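Shikimate dehydrogenase (Thermotoga maritima, PDB 3U62) probably catalyses the reversible NADPH-linked reduction of 3-dehydroshikimate to shikimate in the pathway that leads to chorismate and the aromatic amino acids. Local coordinates at residues V107-A120 against L160-T174. Sequence-based numbering, arbitrary orientation.
With SO4 (sulfate ion), chain E; SO4 (sulfate ion), chain C.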
loop_
_atom_site.group_PDB
_atom_site.type_symbol
_atom_site.label_atom_id
_atom_site.label_comp_id
_atom_site.label_asym_id
_atom_site.label_seq_id
_atom_site.Cartn_x
_atom_site.Cartn_y
_atom_site.Cartn_z
ATOM N N VAL A 107 4.485 6.049 -16.563
ATOM C CA VAL A 107 5.507 6.026 -15.521
ATOM C C VAL A 107 6.887 6.054 -16.173
ATOM O O VAL A 107 7.311 5.083 -16.806
ATOM C CB VAL A 107 5.352 4.806 -14.575
ATOM C CG1 VAL A 107 6.521 4.719 -13.602
ATOM C CG2 VAL A 107 4.044 4.893 -13.805
ATOM N N LYS A 108 7.570 7.186 -16.026
ATOM C CA LYS A 108 8.885 7.383 -16.627
ATOM C C LYS A 108 9.988 6.761 -15.773
ATOM O O LYS A 108 9.908 6.753 -14.541
ATOM C CB LYS A 108 9.150 8.870 -16.874
ATOM C CG LYS A 108 8.243 9.496 -17.926
ATOM C CD LYS A 108 8.582 10.960 -18.159
ATOM C CE LYS A 108 7.647 11.584 -19.179
ATOM N NZ LYS A 108 7.857 13.061 -19.295
ATOM N N GLU A 109 11.013 6.244 -16.445
ATOM C CA GLU A 109 12.100 5.510 -15.801
ATOM C C GLU A 109 13.419 6.272 -15.894
ATOM O O GLU A 109 13.582 7.108 -16.786
ATOM C CB GLU A 109 12.264 4.141 -16.455
ATOM C CG GLU A 109 11.056 3.241 -16.322
ATOM C CD GLU A 109 11.189 1.973 -17.137
ATOM O OE1 GLU A 109 10.229 1.632 -17.860
ATOM O OE2 GLU A 109 12.249 1.314 -17.063
ATOM N N PRO A 110 14.377 5.984 -14.987
ATOM C CA PRO A 110 14.346 5.008 -13.887
ATOM C C PRO A 110 13.358 5.359 -12.780
ATOM O O PRO A 110 13.025 6.531 -12.585
ATOM C CB PRO A 110 15.775 5.058 -13.337
ATOM C CG PRO A 110 16.592 5.602 -14.457
ATOM C CD PRO A 110 15.707 6.603 -15.109
ATOM N N VAL A 111 12.907 4.332 -12.066
ATOM C CA VAL A 111 11.972 4.491 -10.960
ATOM C C VAL A 111 12.656 4.120 -9.648
ATOM O O VAL A 111 13.234 3.037 -9.527
ATOM C CB VAL A 111 10.713 3.609 -11.155
ATOM C CG1 VAL A 111 9.734 3.806 -10.009
ATOM C CG2 VAL A 111 10.037 3.920 -12.485
ATOM N N VAL A 112 12.594 5.025 -8.674
ATOM C CA VAL A 112 13.105 4.757 -7.332
ATOM C C VAL A 112 11.943 4.376 -6.412
ATOM O O VAL A 112 10.925 5.071 -6.356
ATOM C CB VAL A 112 13.878 5.974 -6.746
ATOM C CG1 VAL A 112 14.290 5.719 -5.300
ATOM C CG2 VAL A 112 15.110 6.272 -7.584
ATOM N N VAL A 113 12.108 3.258 -5.710
ATOM C CA VAL A 113 11.141 2.799 -4.719
ATOM C C VAL A 113 11.806 2.840 -3.345
ATOM O O VAL A 113 12.805 2.157 -3.113
ATOM C CB VAL A 113 10.641 1.363 -5.033
ATOM C CG1 VAL A 113 9.683 0.871 -3.953
ATOM C CG2 VAL A 113 9.969 1.311 -6.401
ATOM N N VAL A 114 11.261 3.655 -2.443
ATOM C CA VAL A 114 11.798 3.773 -1.088
ATOM C C VAL A 114 11.106 2.768 -0.173
ATOM O O VAL A 114 9.882 2.791 -0.022
ATOM C CB VAL A 114 11.655 5.207 -0.515
ATOM C CG1 VAL A 114 12.391 5.335 0.816
ATOM C CG2 VAL A 114 12.176 6.236 -1.503
ATOM N N GLY A 115 11.903 1.890 0.429
ATOM C CA GLY A 115 11.389 0.817 1.273
ATOM C C GLY A 115 11.482 -0.538 0.596
ATOM O O GLY A 115 11.613 -0.623 -0.627
ATOM N N ALA A 116 11.416 -1.594 1.403
ATOM C CA ALA A 116 11.469 -2.970 0.907
ATOM C C ALA A 116 10.500 -3.884 1.662
ATOM O O ALA A 116 10.667 -5.108 1.679
ATOM C CB ALA A 116 12.893 -3.507 0.980
ATOM N N GLY A 117 9.489 -3.282 2.286
ATOM C CA GLY A 117 8.444 -4.028 2.984
ATOM C C GLY A 117 7.372 -4.521 2.031
ATOM O O GLY A 117 7.550 -4.482 0.811
ATOM N N GLY A 118 6.255 -4.985 2.589
ATOM C CA GLY A 118 5.136 -5.500 1.798
ATOM C C GLY A 118 4.549 -4.484 0.833
ATOM O O GLY A 118 4.130 -4.840 -0.271
ATOM N N ALA A 119 4.515 -3.220 1.256
ATOM C CA ALA A 119 4.041 -2.126 0.408
ATOM C C ALA A 119 4.960 -1.931 -0.797
ATOM O O ALA A 119 4.483 -1.780 -1.924
ATOM C CB ALA A 119 3.931 -0.837 1.215
ATOM N N ALA A 120 6.269 -1.943 -0.548
ATOM C CA ALA A 120 7.267 -1.816 -1.608
ATOM C C ALA A 120 7.160 -2.946 -2.621
ATOM O O ALA A 120 7.177 -2.704 -3.829
ATOM C CB ALA A 120 8.655 -1.776 -1.023
ATOM N N LEU A 160 20.012 7.732 -1.284
ATOM C CA LEU A 160 18.729 8.190 -1.833
ATOM C C LEU A 160 18.853 9.466 -2.662
ATOM O O LEU A 160 18.362 9.531 -3.789
ATOM C CB LEU A 160 17.676 8.373 -0.730
ATOM C CG LEU A 160 16.272 8.800 -1.188
ATOM C CD1 LEU A 160 15.619 7.710 -2.037
ATOM C CD2 LEU A 160 15.395 9.124 0.010
ATOM N N ASP A 161 19.516 10.469 -2.095
ATOM C CA ASP A 161 19.676 11.765 -2.744
ATOM C C ASP A 161 20.354 11.656 -4.115
ATOM O O ASP A 161 19.886 12.253 -5.089
ATOM C CB ASP A 161 20.445 12.715 -1.822
ATOM C CG ASP A 161 20.427 14.151 -2.309
ATOM O OD1 ASP A 161 21.395 14.883 -2.016
ATOM O OD2 ASP A 161 19.451 14.554 -2.984
ATOM N N GLU A 162 21.443 10.890 -4.182
ATOM C CA GLU A 162 22.181 10.686 -5.433
ATOM C C GLU A 162 21.379 9.902 -6.463
ATOM O O GLU A 162 21.404 10.234 -7.653
ATOM C CB GLU A 162 23.487 9.936 -5.184
ATOM C CG GLU A 162 24.524 10.674 -4.369
ATOM C CD GLU A 162 25.513 9.709 -3.730
ATOM O OE1 GLU A 162 26.128 8.880 -4.453
ATOM O OE2 GLU A 162 25.681 9.778 -2.495
ATOM N N VAL A 163 20.683 8.855 -6.015
ATOM C CA VAL A 163 19.968 7.977 -6.944
ATOM C C VAL A 163 18.714 8.635 -7.532
ATOM O O VAL A 163 18.388 8.410 -8.701
ATOM C CB VAL A 163 19.637 6.570 -6.346
ATOM C CG1 VAL A 163 20.916 5.826 -5.963
ATOM C CG2 VAL A 163 18.688 6.673 -5.162
ATOM N N VAL A 164 18.028 9.447 -6.728
ATOM C CA VAL A 164 16.835 10.167 -7.188
ATOM C C VAL A 164 17.196 11.188 -8.274
ATOM O O VAL A 164 16.424 11.402 -9.214
ATOM C CB VAL A 164 16.063 10.834 -6.013
ATOM C CG1 VAL A 164 14.984 11.787 -6.520
ATOM C CG2 VAL A 164 15.436 9.774 -5.122
ATOM N N LYS A 165 18.376 11.793 -8.149
ATOM C CA LYS A 165 18.892 12.731 -9.147
ATOM C C LYS A 165 18.952 12.111 -10.552
ATOM O O LYS A 165 18.763 12.807 -11.551
ATOM C CB LYS A 165 20.274 13.244 -8.720
ATOM C CG LYS A 165 20.933 14.249 -9.667
ATOM C CD LYS A 165 20.197 15.583 -9.702
ATOM C CE LYS A 165 20.839 16.534 -10.697
ATOM N NZ LYS A 165 20.105 17.826 -10.790
ATOM N N LYS A 166 19.199 10.801 -10.612
ATOM C CA LYS A 166 19.323 10.073 -11.880
ATOM C C LYS A 166 18.019 9.401 -12.327
ATOM O O LYS A 166 17.991 8.689 -13.337
ATOM C CB LYS A 166 20.444 9.029 -11.782
ATOM C CG LYS A 166 21.842 9.615 -11.621
ATOM C CD LYS A 166 22.924 8.535 -11.646
ATOM C CE LYS A 166 24.318 9.208 -11.619
ATOM N NZ LYS A 166 25.419 8.208 -11.710
ATOM N N ALA A 167 16.943 9.641 -11.579
ATOM C CA ALA A 167 15.660 8.981 -11.820
ATOM C C ALA A 167 14.591 9.934 -12.345
ATOM O O ALA A 167 14.773 11.155 -12.338
ATOM C CB ALA A 167 15.181 8.294 -10.552
ATOM N N LYS A 168 13.474 9.364 -12.796
ATOM C CA LYS A 168 12.349 10.149 -13.301
ATOM C C LYS A 168 11.075 9.975 -12.473
ATOM O O LYS A 168 10.184 10.826 -12.520
ATOM C CB LYS A 168 12.078 9.827 -14.774
ATOM C CG LYS A 168 13.162 10.320 -15.721
ATOM C CD LYS A 168 12.681 10.335 -17.160
ATOM C CE LYS A 168 13.780 10.802 -18.100
ATOM N NZ LYS A 168 13.275 10.998 -19.490
ATOM N N SER A 169 10.991 8.882 -11.718
ATOM C CA SER A 169 9.857 8.645 -10.822
ATOM C C SER A 169 10.323 8.208 -9.438
ATOM O O SER A 169 11.307 7.478 -9.306
ATOM C CB SER A 169 8.909 7.595 -11.405
ATOM O OG SER A 169 8.387 8.015 -12.656
ATOM N N LEU A 170 9.602 8.662 -8.414
ATOM C CA LEU A 170 9.900 8.313 -7.028
ATOM C C LEU A 170 8.647 7.829 -6.298
ATOM O O LEU A 170 7.609 8.495 -6.319
ATOM C CB LEU A 170 10.511 9.511 -6.289
ATOM C CG LEU A 170 10.779 9.395 -4.783
ATOM C CD1 LEU A 170 11.883 8.389 -4.490
ATOM C CD2 LEU A 170 11.127 10.748 -4.195
ATOM N N PHE A 171 8.763 6.666 -5.660
ATOM C CA PHE A 171 7.702 6.098 -4.836
ATOM C C PHE A 171 8.186 5.978 -3.396
ATOM O O PHE A 171 9.190 5.305 -3.137
ATOM C CB PHE A 171 7.317 4.695 -5.330
ATOM C CG PHE A 171 6.532 4.675 -6.616
ATOM C CD1 PHE A 171 7.149 4.949 -7.833
ATOM C CD2 PHE A 171 5.181 4.340 -6.613
ATOM C CE1 PHE A 171 6.427 4.918 -9.025
ATOM C CE2 PHE A 171 4.451 4.307 -7.802
ATOM C CZ PHE A 171 5.077 4.596 -9.009
ATOM N N ASN A 172 7.493 6.625 -2.461
ATOM C CA ASN A 172 7.688 6.306 -1.051
ATOM C C ASN A 172 6.693 5.239 -0.629
ATOM O O ASN A 172 5.482 5.418 -0.786
ATOM C CB ASN A 172 7.543 7.524 -0.138
ATOM C CG ASN A 172 7.548 7.140 1.340
ATOM O OD1 ASN A 172 6.598 7.415 2.075
ATOM N ND2 ASN A 172 8.616 6.475 1.776
ATOM N N THR A 173 7.203 4.132 -0.096
ATOM C CA THR A 173 6.348 3.040 0.374
ATOM C C THR A 173 6.504 2.797 1.878
ATOM O O THR A 173 5.879 1.892 2.440
ATOM C CB THR A 173 6.597 1.721 -0.399
ATOM O OG1 THR A 173 7.839 1.142 0.023
ATOM C CG2 THR A 173 6.630 1.963 -1.907
ATOM N N THR A 174 7.338 3.613 2.522
ATOM C CA THR A 174 7.599 3.502 3.957
ATOM C C THR A 174 6.600 4.327 4.763
ATOM O O THR A 174 5.757 5.033 4.200
ATOM C CB THR A 174 9.026 3.983 4.323
ATOM O OG1 THR A 174 9.108 5.408 4.175
ATOM C CG2 THR A 174 10.077 3.320 3.445
HETATM S S SO4 E . 12.841 -0.729 4.906
HETATM O O1 SO4 E . 12.538 -0.592 6.328
HETATM O O2 SO4 E . 13.891 -1.732 4.727
HETATM O O3 SO4 E . 13.306 0.551 4.382
HETATM O O4 SO4 E . 11.638 -1.140 4.187
HETATM S S SO4 C . 4.489 -5.866 6.293
HETATM O O1 SO4 C . 5.383 -5.287 7.291
HETATM O O2 SO4 C . 4.701 -7.312 6.231
HETATM O O3 SO4 C . 4.768 -5.271 4.991
HETATM O O4 SO4 C . 3.104 -5.586 6.663
HETATM O O HOH W 1 6.766 9.211 -14.415
HETATM O O HOH W 2 7.552 -0.820 2.111
#
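At the centre of the Rossmann-type NADP-binding domain, strands 111-114 and 169-172 run side by side in parallel, and the first leads into the glycine-rich turn 115-117 and the start of helix 118-129, which belong to the predicted cofactor site. The backbone ladder runs from Pro110 O, which takes both Lys168 N and Ser169 N, through Val112, bonded by N to Ser169 O and by O to Phe171 N, to Val114 N on Phe171 O (2.7 Å).

Val112 and Val114 lie on the face covered by helix 160-165. Leu170 CD1 fits between them, 3.7 Å from both Val112 CG1 and Val114 CG2, and Leu160 CD1 reaches the same two methyls from the helix. With CG1 of Val112 anti to the backbone N (chi1 175°) and turned to the leucines, CG2 lies beside that N and meets Ala167 CB at 3.6 Å. On the other face, Val111 CG1 touches CD1 and CE1 of Phe171, whose ring also stacks on Tyr197.

Polar side chains close both ends. Ser169 OG donates to a lone pair of Lys108 O in the carbonyl plane (2.7 Å) and accepts from a water held by Lys108 N. At the cofactor end, Thr173 OG1 lies between its backbone N and carbonyl carbon (chi1 74°). It gives a bond to Val114 O (2.6 Å), tilted 28° from the carbonyl plane; Thr173 N binds the same oxygen. A second water donates to this hydroxyl and accepts from Ala120 N.

Gly115 CA lies 3.6 Å from Thr174 CG2; its backbone conformation would jam a CB against the preceding carbonyl O. Beyond it, Ala116 N and Gly118 N each bind a separate sulfate, probably from the crystallisation liquor. Thr173 thus ties the strand end directly and the helix start through water, beside amides that bind anions, consistent with the pyrophosphate-binding role of this turn in Rossmann domains.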